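Local atomic coordinates of cytosolic phospholipase A2 delta (Homo sapiens, PDB entry 5IZ5), a protein that hydrolyses glycerophospholipids at the sn-2 position in a calcium-dependent manner, releasing a fatty acid, with a preference for linoleic acid there. Residues L193-D199 with R212-M216; A217-L223 with T245-L251; A312-D316 with L804-L808; L319-P325 with A807-R811. The protein carries 3 engineered substitutions. The contacts are given in a common frame with arbitrary orientation. Numbering follows the deposited sequence.

From the N terminus, interaction 1 closes a short loop: after strand 200-204, strand 210-216 returns to pack against loop 193-199. In interaction 2, strand 221-228 pairs with strand 244-248. The two lie in series but touch, Leu-193 packing on Leu-248 and Thr-221; both lie in what is probably the second C2-type domain, interaction 1 joining a loop of its four-stranded sheet to strand 210-216 of another sheet. Interactions 3 and 4 belong to the catalytic region, centres about 52 to 64 Å from the first pair's. Each closes a loop of over 480 residues, and both end on the last modelled helix, 797-810, sharing Ala-807 and Leu-808; they tie it to the link between helix 292-313 and strand 327-331.

Interaction 1: L193-D199 with R212-M216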
loop_
_atom_site.group_PDB
_atom_site.type_symbol
_atom_site.label_atom_id
_atom_site.label_comp_id
_atom_site.label_asym_id
_atom_site.label_seq_id
_atom_site.Cartn_x
_atom_site.Cartn_y
_atom_site.Cartn_z
ATOM N N LEU B 193 7.203 24.781 17.169
ATOM C CA LEU B 193 5.957 24.392 17.808
ATOM C C LEU B 193 6.008 22.892 18.052
ATOM O O LEU B 193 5.617 22.092 17.191
ATOM C CB LEU B 193 4.766 24.802 16.932
ATOM C CG LEU B 193 3.320 24.464 17.330
ATOM C CD1 LEU B 193 3.124 24.189 18.810
ATOM C CD2 LEU B 193 2.363 25.549 16.851
ATOM N N LYS B 194 6.509 22.521 19.229
ATOM C CA LYS B 194 6.677 21.119 19.593
ATOM C C LYS B 194 5.346 20.376 19.562
ATOM O O LYS B 194 4.367 20.825 20.149
ATOM C CB LYS B 194 7.265 20.967 20.996
ATOM C CG LYS B 194 8.765 20.778 21.086
ATOM C CD LYS B 194 9.079 20.179 22.456
ATOM C CE LYS B 194 10.003 18.974 22.363
ATOM N NZ LYS B 194 9.938 18.128 23.588
ATOM N N GLY B 195 5.332 19.228 18.897
ATOM C CA GLY B 195 4.125 18.424 18.757
ATOM C C GLY B 195 3.369 18.668 17.464
ATOM O O GLY B 195 2.455 17.918 17.142
ATOM N N SER B 196 3.745 19.702 16.716
ATOM C CA SER B 196 3.132 19.974 15.420
ATOM C C SER B 196 3.726 19.074 14.355
ATOM O O SER B 196 4.795 18.503 14.548
ATOM C CB SER B 196 3.344 21.434 15.019
ATOM O OG SER B 196 4.710 21.702 14.750
ATOM N N TYR B 197 3.040 18.987 13.219
ATOM C CA TYR B 197 3.537 18.249 12.057
ATOM C C TYR B 197 4.833 18.851 11.521
ATOM O O TYR B 197 5.778 18.129 11.199
ATOM C CB TYR B 197 2.469 18.227 10.951
ATOM C CG TYR B 197 2.948 17.736 9.594
ATOM C CD1 TYR B 197 3.334 16.413 9.401
ATOM C CD2 TYR B 197 3.005 18.596 8.503
ATOM C CE1 TYR B 197 3.768 15.971 8.160
ATOM C CE2 TYR B 197 3.441 18.170 7.257
ATOM C CZ TYR B 197 3.816 16.852 7.089
ATOM O OH TYR B 197 4.232 16.426 5.841
ATOM N N GLU B 198 4.861 20.175 11.413
ATOM C CA GLU B 198 6.006 20.876 10.842
ATOM C C GLU B 198 7.153 20.911 11.840
ATOM O O GLU B 198 8.320 20.840 11.453
ATOM C CB GLU B 198 5.622 22.295 10.440
ATOM C CG GLU B 198 4.611 22.378 9.299
ATOM C CD GLU B 198 3.173 22.102 9.720
ATOM O OE1 GLU B 198 2.919 21.864 10.925
ATOM O OE2 GLU B 198 2.281 22.142 8.841
ATOM N N ASP B 199 6.805 21.011 13.123
ATOM C CA ASP B 199 7.768 21.049 14.229
ATOM C C ASP B 199 8.575 22.351 14.274
ATOM O O ASP B 199 8.399 23.167 15.186
ATOM C CB ASP B 199 8.704 19.837 14.218
ATOM C CG ASP B 199 9.605 19.801 15.429
ATOM O OD1 ASP B 199 10.822 19.978 15.276
ATOM O OD2 ASP B 199 9.090 19.629 16.548
ATOM N N ARG B 212 2.401 28.204 8.442
ATOM C CA ARG B 212 1.283 27.462 8.999
ATOM C C ARG B 212 1.819 26.272 9.777
ATOM O O ARG B 212 2.670 25.537 9.278
ATOM C CB ARG B 212 0.366 26.988 7.863
ATOM C CG ARG B 212 -0.693 25.949 8.260
ATOM C CD ARG B 212 -2.045 26.553 8.535
ATOM N NE ARG B 212 -2.597 27.170 7.343
ATOM C CZ ARG B 212 -3.753 27.824 7.332
ATOM N NH1 ARG B 212 -4.482 27.937 8.442
ATOM N NH2 ARG B 212 -4.183 28.366 6.207
ATOM N N PHE B 213 1.322 26.094 11.000
ATOM C CA PHE B 213 1.577 24.888 11.775
ATOM C C PHE B 213 0.270 24.140 11.993
ATOM O O PHE B 213 -0.764 24.749 12.291
ATOM C CB PHE B 213 2.175 25.220 13.139
ATOM C CG PHE B 213 3.583 25.747 13.081
ATOM C CD1 PHE B 213 4.671 24.905 13.280
ATOM C CD2 PHE B 213 3.818 27.092 12.860
ATOM C CE1 PHE B 213 5.971 25.392 13.246
ATOM C CE2 PHE B 213 5.113 27.588 12.825
ATOM C CZ PHE B 213 6.191 26.737 13.018
ATOM N N HIS B 214 0.330 22.817 11.867
ATOM C CA HIS B 214 -0.787 21.955 12.207
ATOM C C HIS B 214 -0.405 21.124 13.410
ATOM O O HIS B 214 0.682 20.540 13.447
ATOM C CB HIS B 214 -1.117 21.038 11.040
ATOM C CG HIS B 214 -1.455 21.761 9.776
ATOM N ND1 HIS B 214 -0.491 22.241 8.916
ATOM C CD2 HIS B 214 -2.647 22.073 9.217
ATOM C CE1 HIS B 214 -1.074 22.817 7.881
ATOM N NE2 HIS B 214 -2.382 22.732 8.039
ATOM N N TYR B 215 -1.296 21.062 14.395
ATOM C CA TYR B 215 -1.019 20.339 15.621
ATOM C C TYR B 215 -2.320 19.964 16.313
ATOM O O TYR B 215 -3.359 20.586 16.112
ATOM C CB TYR B 215 -0.155 21.196 16.555
ATOM C CG TYR B 215 -0.796 22.511 16.904
ATOM C CD1 TYR B 215 -1.384 22.711 18.151
ATOM C CD2 TYR B 215 -0.841 23.544 15.977
ATOM C CE1 TYR B 215 -1.991 23.917 18.463
ATOM C CE2 TYR B 215 -1.442 24.745 16.275
ATOM C CZ TYR B 215 -2.012 24.926 17.517
ATOM O OH TYR B 215 -2.597 26.120 17.807
ATOM N N MET B 216 -2.247 18.933 17.135
ATOM C CA MET B 216 -3.405 18.462 17.868
ATOM C C MET B 216 -3.905 19.483 18.885
ATOM O O MET B 216 -3.126 20.012 19.685
ATOM C CB MET B 216 -3.052 17.186 18.602
ATOM C CG MET B 216 -3.096 15.942 17.738
ATOM S SD MET B 216 -2.399 14.533 18.602
ATOM C CE MET B 216 -3.276 14.571 20.134
HETATM O O HOH W 1 -0.068 17.122 16.515
#
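Start at Arg-212, whose CA-to-CB bond points sideways and whose guanidinium makes a salt bridge with Asp-169 on strand 160-172. Phe-213 packs against the loop: its CD1 lies 3.7 Å from Leu-193 CB and 3.5 Å from Ser-196 OG, the hydroxyl sitting at the ring edge. His-214 makes the polar core. His-214 N donates to Glu-198 OE1 at 2.9 Å and His-214 ND1 to Glu-198 OE2 at 2.8 Å, while His-214 O accepts from Tyr-197 N at 2.8 Å. Tyr-215 returns to packing, with a CH-pi contact in which Leu-193 CD2 lies 4.2 Å from the ring centroid, over the face. At Met-216 a water donates to Gly-195 O and accepts from Met-216 N. The loop opens with a type II beta turn, Leu-193 to Ser-196, with glycine at its third position, followed by an ST motif (Ser-196 OG accepting from Asp-199 N): a connection between strands 188-193 and 200-204 packed on strand 210-216 of another sheet, consistent with a C2-type beta sandwich.

Interaction 2: A217-L223 with T245-L251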
loop_
_atom_site.group_PDB
_atom_site.type_symbol
_atom_site.label_atom_id
_atom_site.label_comp_id
_atom_site.label_asym_id
_atom_site.label_seq_id
_atom_site.Cartn_x
_atom_site.Cartn_y
_atom_site.Cartn_z
ATOM N N ALA B 217 -5.217 19.714 18.872
ATOM C CA ALA B 217 -5.861 20.623 19.820
ATOM C C ALA B 217 -5.658 20.163 21.265
ATOM O O ALA B 217 -5.600 20.988 22.171
ATOM C CB ALA B 217 -7.347 20.741 19.513
ATOM N N ALA B 218 -5.527 18.853 21.476
ATOM C CA ALA B 218 -5.332 18.296 22.820
ATOM C C ALA B 218 -3.946 18.503 23.439
ATOM O O ALA B 218 -3.745 18.178 24.612
ATOM C CB ALA B 218 -5.671 16.812 22.820
ATOM N N LEU B 219 -2.989 19.021 22.679
ATOM C CA LEU B 219 -1.652 19.259 23.237
ATOM C C LEU B 219 -1.611 20.481 24.155
ATOM O O LEU B 219 -2.264 21.487 23.895
ATOM C CB LEU B 219 -0.615 19.484 22.129
ATOM C CG LEU B 219 0.311 18.381 21.594
ATOM C CD1 LEU B 219 -0.273 16.996 21.803
ATOM C CD2 LEU B 219 0.659 18.604 20.126
ATOM N N GLU B 220 -0.819 20.386 25.218
ATOM C CA GLU B 220 -0.320 21.568 25.901
ATOM C C GLU B 220 1.074 21.808 25.363
ATOM O O GLU B 220 1.987 21.017 25.606
ATOM C CB GLU B 220 -0.262 21.381 27.409
ATOM C CG GLU B 220 0.428 22.537 28.117
ATOM C CD GLU B 220 0.333 22.432 29.623
ATOM O OE1 GLU B 220 0.564 21.327 30.160
ATOM O OE2 GLU B 220 0.034 23.458 30.271
ATOM N N THR B 221 1.229 22.893 24.619
ATOM C CA THR B 221 2.494 23.187 23.986
ATOM C C THR B 221 2.631 24.701 23.803
ATOM O O THR B 221 1.899 25.473 24.419
ATOM C CB THR B 221 2.620 22.399 22.655
ATOM O OG1 THR B 221 3.920 22.591 22.103
ATOM C CG2 THR B 221 1.551 22.815 21.634
ATOM N N GLU B 222 3.572 25.129 22.975
ATOM C CA GLU B 222 3.823 26.553 22.783
ATOM C C GLU B 222 4.473 26.795 21.443
ATOM O O GLU B 222 5.089 25.895 20.882
ATOM C CB GLU B 222 4.754 27.066 23.879
ATOM C CG GLU B 222 6.075 26.312 23.958
ATOM C CD GLU B 222 6.926 26.749 25.125
ATOM O OE1 GLU B 222 7.487 27.848 25.045
ATOM O OE2 GLU B 222 7.041 25.998 26.117
ATOM N N LEU B 223 4.333 28.015 20.940
ATOM C CA LEU B 223 5.109 28.472 19.803
ATOM C C LEU B 223 6.223 29.360 20.331
ATOM O O LEU B 223 5.955 30.356 21.012
ATOM C CB LEU B 223 4.256 29.282 18.831
ATOM C CG LEU B 223 5.077 29.878 17.673
ATOM C CD1 LEU B 223 5.125 28.929 16.490
ATOM C CD2 LEU B 223 4.533 31.231 17.248
ATOM N N THR B 245 7.864 33.305 23.525
ATOM C CA THR B 245 6.999 32.129 23.527
ATOM C C THR B 245 5.545 32.514 23.718
ATOM O O THR B 245 5.231 33.364 24.542
ATOM C CB THR B 245 7.386 31.078 24.585
ATOM O OG1 THR B 245 6.357 30.083 24.644
ATOM C CG2 THR B 245 7.553 31.668 25.971
ATOM N N VAL B 246 4.673 31.872 22.947
ATOM C CA VAL B 246 3.237 32.036 23.074
ATOM C C VAL B 246 2.646 30.678 23.458
ATOM O O VAL B 246 2.732 29.725 22.678
ATOM C CB VAL B 246 2.618 32.517 21.754
ATOM C CG1 VAL B 246 1.104 32.619 21.877
ATOM C CG2 VAL B 246 3.208 33.862 21.362
ATOM N N PRO B 247 2.060 30.575 24.668
ATOM C CA PRO B 247 1.543 29.278 25.105
ATOM C C PRO B 247 0.335 28.846 24.286
ATOM O O PRO B 247 -0.427 29.685 23.803
ATOM C CB PRO B 247 1.147 29.521 26.563
ATOM C CG PRO B 247 0.867 30.977 26.640
ATOM C CD PRO B 247 1.790 31.638 25.655
ATOM N N LEU B 248 0.198 27.538 24.114
ATOM C CA LEU B 248 -0.912 26.962 23.374
ATOM C C LEU B 248 -1.573 25.925 24.285
ATOM O O LEU B 248 -1.063 24.820 24.466
ATOM C CB LEU B 248 -0.403 26.347 22.067
ATOM C CG LEU B 248 0.255 27.334 21.089
ATOM C CD1 LEU B 248 1.016 26.604 19.988
ATOM C CD2 LEU B 248 -0.771 28.278 20.485
ATOM N N ARG B 249 -2.695 26.311 24.885
ATOM C CA ARG B 249 -3.383 25.471 25.872
ATOM C C ARG B 249 -4.385 24.543 25.195
ATOM O O ARG B 249 -4.929 24.887 24.146
ATOM C CB ARG B 249 -4.078 26.331 26.939
ATOM C CG ARG B 249 -3.228 26.693 28.151
ATOM C CD ARG B 249 -1.747 26.950 27.882
ATOM N NE ARG B 249 -0.969 26.830 29.114
ATOM C CZ ARG B 249 -0.926 27.749 30.079
ATOM N NH1 ARG B 249 -1.616 28.887 29.976
ATOM N NH2 ARG B 249 -0.182 27.533 31.158
ATOM N N PRO B 250 -4.625 23.361 25.791
ATOM C CA PRO B 250 -5.482 22.362 25.157
ATOM C C PRO B 250 -6.899 22.835 24.904
ATOM O O PRO B 250 -7.484 23.516 25.745
ATOM C CB PRO B 250 -5.509 21.218 26.170
ATOM C CG PRO B 250 -4.268 21.376 26.955
ATOM C CD PRO B 250 -4.045 22.854 27.045
ATOM N N LEU B 251 -7.426 22.475 23.739
ATOM C CA LEU B 251 -8.824 22.715 23.391
ATOM C C LEU B 251 -9.269 24.176 23.598
ATOM O O LEU B 251 -10.412 24.432 23.973
ATOM C CB LEU B 251 -9.743 21.786 24.203
ATOM C CG LEU B 251 -9.742 20.264 23.972
ATOM C CD1 LEU B 251 -9.426 19.876 22.533
ATOM C CD2 LEU B 251 -8.823 19.551 24.946
#
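Ala-217 opens the pairing before the strand proper begins: its O accepts from Leu-251 N at 2.8 Å, and its CB rests 3.8 Å from Leu-251 CD1. Ala-218 and Leu-219 continue as loop with their CA-to-CB bonds pointing away, and the Leu-219 carbonyl meets the CA of Pro-250 in a C-H...O contact. Glu-220 lays its CB 4.0 Å from Pro-250 CG, and its OE2 makes a long salt bridge, 3.7 Å, with Arg-249 NE. From Thr-221 the register is antiparallel. Thr-221 and Leu-248 form a hydrogen-bonded pair, N to O 3.0 Å and O to N 2.7 Å, and Thr-221 OG1 is taken up by the carbonyl of Lys-194. Glu-222 faces Pro-247 as a non-hydrogen-bonded pair, its OE1 accepting from Thr-245 OG1 at 2.5 Å. Leu-223, the last residue of this segment, pairs with Val-246, N to O 2.9 Å and O to N 2.8 Å. Thr-221, Leu-223, Val-246 and Leu-248 share the buried face; Glu-222 and Pro-247 take the other. Since 244-248 is an outermost strand of its four-stranded sheet, the chemistry implies an edge held by its backbone ladder: Pro-247, without an amide hydrogen, falls where the ladder needs none.

Interaction 3: A312-D316 with L804-L808; sequences ALQLD and LRTAL
At the periphery of the catalytic domain, the C-terminal end of helix 292-313 and the turn after it pack against one face of helix 797-810. Build 804-808 as regular helix, Leu-808 N bonded to Leu-804 O at 2.9 Å, so that Leu-804 and Leu-808, four residues apart, both direct their CA-to-CB bonds at the partner. On the other side, Gln-314 is the first residue to leave helical phi/psi, with positive phi (50/53°), after which Leu-315 is extended at -75/136°. The closest CA pair is Leu-313 with Arg-805, 7.6 Å apart. Leu-313 takes chi1 -89° and an off-rotamer chi2 of 28°, which places its CD2 4.2 Å from Leu-804 CB and 4.4 Å from Leu-808 CD2. Leu-808, in the t,p rotamer, brings its CD2 also to Leu-315 CD2, 3.9 Å away; Leu-315 itself is m,t. Leu-804 is m,t as well. Arg-805 begins sideways on the helix, and its m,t,t chain with chi4 of -76° carries the guanidinium across to the turn, one face over Leu-313 CB. There, near the end of the helix, Arg-805 NH2 donates a weak hydrogen bond to Leu-313 O, 2.7 Å away.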
loop_
_atom_site.group_PDB
_atom_site.type_symbol
_atom_site.label_atom_id
_atom_site.label_comp_id
_atom_site.label_asym_id
_atom_site.label_seq_id
_atom_site.Cartn_x
_atom_site.Cartn_y
_atom_site.Cartn_z
ATOM N N ALA B 312 -27.315 -13.904 -22.530
ATOM C CA ALA B 312 -26.397 -15.045 -22.464
ATOM C C ALA B 312 -27.060 -16.323 -21.946
ATOM O O ALA B 312 -26.743 -17.418 -22.401
ATOM C CB ALA B 312 -25.202 -14.697 -21.601
ATOM N N LEU B 313 -27.969 -16.180 -20.988
ATOM C CA LEU B 313 -28.697 -17.323 -20.431
ATOM C C LEU B 313 -30.074 -17.521 -21.075
ATOM O O LEU B 313 -30.802 -18.439 -20.695
ATOM C CB LEU B 313 -28.831 -17.166 -18.909
ATOM C CG LEU B 313 -27.723 -17.737 -18.010
ATOM C CD1 LEU B 313 -26.361 -17.781 -18.681
ATOM C CD2 LEU B 313 -27.638 -16.953 -16.708
ATOM N N GLN B 314 -30.423 -16.673 -22.046
ATOM C CA GLN B 314 -31.732 -16.716 -22.694
ATOM C C GLN B 314 -32.834 -16.740 -21.639
ATOM O O GLN B 314 -33.697 -17.614 -21.656
ATOM C CB GLN B 314 -31.830 -17.930 -23.633
ATOM C CG GLN B 314 -30.865 -17.895 -24.811
ATOM C CD GLN B 314 -31.224 -16.829 -25.836
ATOM O OE1 GLN B 314 -31.003 -15.635 -25.612
ATOM N NE2 GLN B 314 -31.784 -17.255 -26.967
ATOM N N LEU B 315 -32.783 -15.780 -20.717
ATOM C CA LEU B 315 -33.689 -15.744 -19.574
ATOM C C LEU B 315 -35.085 -15.292 -19.968
ATOM O O LEU B 315 -35.257 -14.313 -20.705
ATOM C CB LEU B 315 -33.160 -14.814 -18.470
ATOM C CG LEU B 315 -31.853 -15.184 -17.767
ATOM C CD1 LEU B 315 -31.467 -14.096 -16.774
ATOM C CD2 LEU B 315 -31.959 -16.529 -17.062
ATOM N N ASP B 316 -36.069 -16.016 -19.434
ATOM C CA ASP B 316 -37.486 -15.685 -19.553
ATOM C C ASP B 316 -37.728 -14.185 -19.354
ATOM O O ASP B 316 -38.091 -13.469 -20.293
ATOM C CB ASP B 316 -38.291 -16.514 -18.522
ATOM C CG ASP B 316 -37.456 -16.908 -17.292
ATOM O OD1 ASP B 316 -36.607 -17.825 -17.403
ATOM O OD2 ASP B 316 -37.640 -16.300 -16.218
ATOM N N LEU B 804 -22.962 -19.293 -13.781
ATOM C CA LEU B 804 -23.789 -18.092 -13.809
ATOM C C LEU B 804 -25.234 -18.394 -13.401
ATOM O O LEU B 804 -25.828 -17.630 -12.639
ATOM C CB LEU B 804 -23.747 -17.427 -15.186
ATOM C CG LEU B 804 -22.458 -16.667 -15.501
ATOM C CD1 LEU B 804 -22.359 -16.356 -16.984
ATOM C CD2 LEU B 804 -22.357 -15.392 -14.680
ATOM N N ARG B 805 -25.786 -19.506 -13.890
ATOM C CA ARG B 805 -27.137 -19.925 -13.506
ATOM C C ARG B 805 -27.229 -20.210 -12.016
ATOM O O ARG B 805 -28.176 -19.787 -11.362
ATOM C CB ARG B 805 -27.590 -21.163 -14.287
ATOM C CG ARG B 805 -27.938 -20.876 -15.732
ATOM C CD ARG B 805 -28.578 -22.074 -16.414
ATOM N NE ARG B 805 -28.869 -21.769 -17.813
ATOM C CZ ARG B 805 -29.887 -21.019 -18.235
ATOM N NH1 ARG B 805 -30.751 -20.486 -17.374
ATOM N NH2 ARG B 805 -30.045 -20.801 -19.536
ATOM N N THR B 806 -26.246 -20.932 -11.484
ATOM C CA THR B 806 -26.202 -21.223 -10.054
ATOM C C THR B 806 -26.053 -19.941 -9.238
ATOM O O THR B 806 -26.736 -19.762 -8.231
ATOM C CB THR B 806 -25.039 -22.163 -9.706
ATOM O OG1 THR B 806 -25.058 -23.292 -10.585
ATOM C CG2 THR B 806 -25.146 -22.638 -8.267
ATOM N N ALA B 807 -25.168 -19.050 -9.683
ATOM C CA ALA B 807 -24.979 -17.756 -9.034
ATOM C C ALA B 807 -26.296 -16.994 -9.001
ATOM O O ALA B 807 -26.632 -16.364 -7.998
ATOM C CB ALA B 807 -23.916 -16.942 -9.761
ATOM N N LEU B 808 -27.031 -17.062 -10.109
ATOM C CA LEU B 808 -28.333 -16.419 -10.220
ATOM C C LEU B 808 -29.320 -16.997 -9.199
ATOM O O LEU B 808 -29.957 -16.252 -8.465
ATOM C CB LEU B 808 -28.879 -16.576 -11.644
ATOM C CG LEU B 808 -30.031 -15.672 -12.064
ATOM C CD1 LEU B 808 -29.639 -14.208 -11.965
ATOM C CD2 LEU B 808 -30.451 -16.007 -13.487
#

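Interaction 4: L319-P325 with A807-R811; sequences LQEDEVP and ALKHR
The loop that leads from helix 292-313 to strand 327-331 receives the last turn of the C-terminal helix 797-810. In this loop 321-323 have helical phi/psi without the regular helical bonds, with Glu-323 N bonded to Gln-320 O at 2.9 Å, and Val-324 and Pro-325 then run extended. The register sets CA-CA distances of 5.1 Å for Glu-323 with Arg-811 and 5.7 Å for Pro-325 with Leu-808. One bump is Leu-808 (t,p), which fits between Leu-319 (m,t) and Pro-325: its CD1 lies 3.6 Å from Leu-319 CD2 and 3.7 Å from Pro-325 CD. Leu-309 of helix 292-313 touches both of these loop residues. Beside this, Ala-807 CB rests 3.9 Å from Pro-325 CB, a small residue that lets the proline come close. Arg-811, the last modelled residue, folds over the loop with chi1 -82°, chi2 -136° and chi3 80°: its CD passes 3.8 Å from Pro-325 CA, and Asp-322 O sits over one guanidinium face, 3.1 Å from Arg-811 CZ. Arg-811 NH1 donates to Val-324 O at 3.0 Å. Chemically, the contact combines apolar packing of Leu-808 and Ala-807 on Leu-319 and Pro-325 with a large cover by Arg-811, whose NH1 bonds a backbone carbonyl.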
loop_
_atom_site.group_PDB
_atom_site.type_symbol
_atom_site.label_atom_id
_atom_site.label_comp_id
_atom_site.label_asym_id
_atom_site.label_seq_id
_atom_site.Cartn_x
_atom_site.Cartn_y
_atom_site.Cartn_z
ATOM N N LEU B 319 -34.164 -9.274 -15.128
ATOM C CA LEU B 319 -33.633 -9.409 -13.786
ATOM C C LEU B 319 -33.871 -8.183 -12.935
ATOM O O LEU B 319 -33.652 -7.050 -13.361
ATOM C CB LEU B 319 -32.135 -9.715 -13.818
ATOM C CG LEU B 319 -31.796 -11.111 -14.329
ATOM C CD1 LEU B 319 -30.301 -11.230 -14.554
ATOM C CD2 LEU B 319 -32.284 -12.181 -13.363
ATOM N N GLN B 320 -34.339 -8.445 -11.722
ATOM C CA GLN B 320 -34.403 -7.484 -10.658
ATOM C C GLN B 320 -32.981 -7.141 -10.183
ATOM O O GLN B 320 -32.077 -7.980 -10.232
ATOM C CB GLN B 320 -35.282 -8.052 -9.506
ATOM C CG GLN B 320 -34.976 -9.466 -8.948
ATOM C CD GLN B 320 -35.141 -10.648 -9.925
ATOM O OE1 GLN B 320 -34.982 -10.498 -11.133
ATOM N NE2 GLN B 320 -35.408 -11.842 -9.387
ATOM N N GLU B 321 -32.779 -5.899 -9.747
ATOM C CA GLU B 321 -31.455 -5.420 -9.314
ATOM C C GLU B 321 -30.822 -6.333 -8.262
ATOM O O GLU B 321 -29.637 -6.668 -8.343
ATOM C CB GLU B 321 -31.552 -3.993 -8.744
ATOM C CG GLU B 321 -30.530 -3.030 -9.378
ATOM C CD GLU B 321 -29.688 -2.253 -8.372
ATOM O OE1 GLU B 321 -29.249 -1.110 -8.667
ATOM O OE2 GLU B 321 -29.434 -2.801 -7.286
ATOM N N ASP B 322 -31.633 -6.711 -7.276
ATOM C CA ASP B 322 -31.229 -7.619 -6.198
ATOM C C ASP B 322 -30.938 -9.050 -6.638
ATOM O O ASP B 322 -30.396 -9.826 -5.857
ATOM C CB ASP B 322 -32.319 -7.659 -5.119
ATOM C CG ASP B 322 -33.665 -8.102 -5.673
ATOM O OD1 ASP B 322 -34.515 -7.221 -5.929
ATOM O OD2 ASP B 322 -33.859 -9.323 -5.881
ATOM N N GLU B 323 -31.323 -9.414 -7.856
ATOM C CA GLU B 323 -31.064 -10.760 -8.356
ATOM C C GLU B 323 -29.796 -10.840 -9.199
ATOM O O GLU B 323 -29.332 -11.933 -9.468
ATOM C CB GLU B 323 -32.272 -11.250 -9.150
ATOM C CG GLU B 323 -32.194 -12.647 -9.762
ATOM C CD GLU B 323 -31.800 -13.722 -8.763
ATOM O OE1 GLU B 323 -32.626 -14.006 -7.876
ATOM O OE2 GLU B 323 -30.683 -14.284 -8.862
ATOM N N VAL B 324 -29.224 -9.699 -9.584
ATOM C CA VAL B 324 -28.056 -9.686 -10.463
ATOM C C VAL B 324 -26.838 -10.187 -9.687
ATOM O O VAL B 324 -26.431 -9.559 -8.701
ATOM C CB VAL B 324 -27.760 -8.275 -11.035
ATOM C CG1 VAL B 324 -26.570 -8.319 -11.987
ATOM C CG2 VAL B 324 -28.978 -7.731 -11.769
ATOM N N PRO B 325 -26.254 -11.319 -10.117
ATOM C CA PRO B 325 -25.081 -11.825 -9.413
ATOM C C PRO B 325 -23.840 -10.971 -9.673
ATOM O O PRO B 325 -23.679 -10.425 -10.765
ATOM C CB PRO B 325 -24.903 -13.226 -10.000
ATOM C CG PRO B 325 -25.415 -13.089 -11.392
ATOM C CD PRO B 325 -26.590 -12.157 -11.283
ATOM N N ALA B 807 -25.168 -19.050 -9.683
ATOM C CA ALA B 807 -24.979 -17.756 -9.034
ATOM C C ALA B 807 -26.296 -16.994 -9.001
ATOM O O ALA B 807 -26.632 -16.364 -7.998
ATOM C CB ALA B 807 -23.916 -16.942 -9.761
ATOM N N LEU B 808 -27.031 -17.062 -10.109
ATOM C CA LEU B 808 -28.333 -16.419 -10.220
ATOM C C LEU B 808 -29.320 -16.997 -9.199
ATOM O O LEU B 808 -29.957 -16.252 -8.465
ATOM C CB LEU B 808 -28.879 -16.576 -11.644
ATOM C CG LEU B 808 -30.031 -15.672 -12.064
ATOM C CD1 LEU B 808 -29.639 -14.208 -11.965
ATOM C CD2 LEU B 808 -30.451 -16.007 -13.487
ATOM N N LYS B 809 -29.417 -18.320 -9.130
ATOM C CA LYS B 809 -30.321 -18.985 -8.184
ATOM C C LYS B 809 -30.025 -18.578 -6.750
ATOM O O LYS B 809 -30.932 -18.234 -6.000
ATOM C CB LYS B 809 -30.212 -20.505 -8.316
ATOM C CG LYS B 809 -30.839 -21.033 -9.597
ATOM C CD LYS B 809 -30.581 -22.514 -9.820
ATOM C CE LYS B 809 -30.524 -22.853 -11.305
ATOM N NZ LYS B 809 -30.301 -24.307 -11.530
ATOM N N HIS B 810 -28.746 -18.610 -6.386
ATOM C CA HIS B 810 -28.294 -18.223 -5.055
ATOM C C HIS B 810 -28.733 -16.810 -4.671
ATOM O O HIS B 810 -29.035 -16.557 -3.508
ATOM C CB HIS B 810 -26.770 -18.378 -4.963
ATOM C CG HIS B 810 -26.154 -17.686 -3.788
ATOM N ND1 HIS B 810 -25.211 -16.683 -3.911
ATOM C CD2 HIS B 810 -26.352 -17.856 -2.461
ATOM C CE1 HIS B 810 -24.856 -16.269 -2.707
ATOM N NE2 HIS B 810 -25.533 -16.964 -1.810
ATOM N N ARG B 811 -28.786 -15.905 -5.647
ATOM C CA ARG B 811 -29.201 -14.525 -5.395
ATOM C C ARG B 811 -30.713 -14.330 -5.480
ATOM O O ARG B 811 -31.487 -15.246 -5.205
ATOM C CB ARG B 811 -28.504 -13.569 -6.363
ATOM C CG ARG B 811 -27.110 -13.186 -5.938
ATOM C CD ARG B 811 -26.915 -11.710 -6.132
ATOM N NE ARG B 811 -27.504 -10.967 -5.024
ATOM C CZ ARG B 811 -27.469 -9.644 -4.905
ATOM N NH1 ARG B 811 -26.873 -8.892 -5.829
ATOM N NH2 ARG B 811 -28.042 -9.067 -3.857
#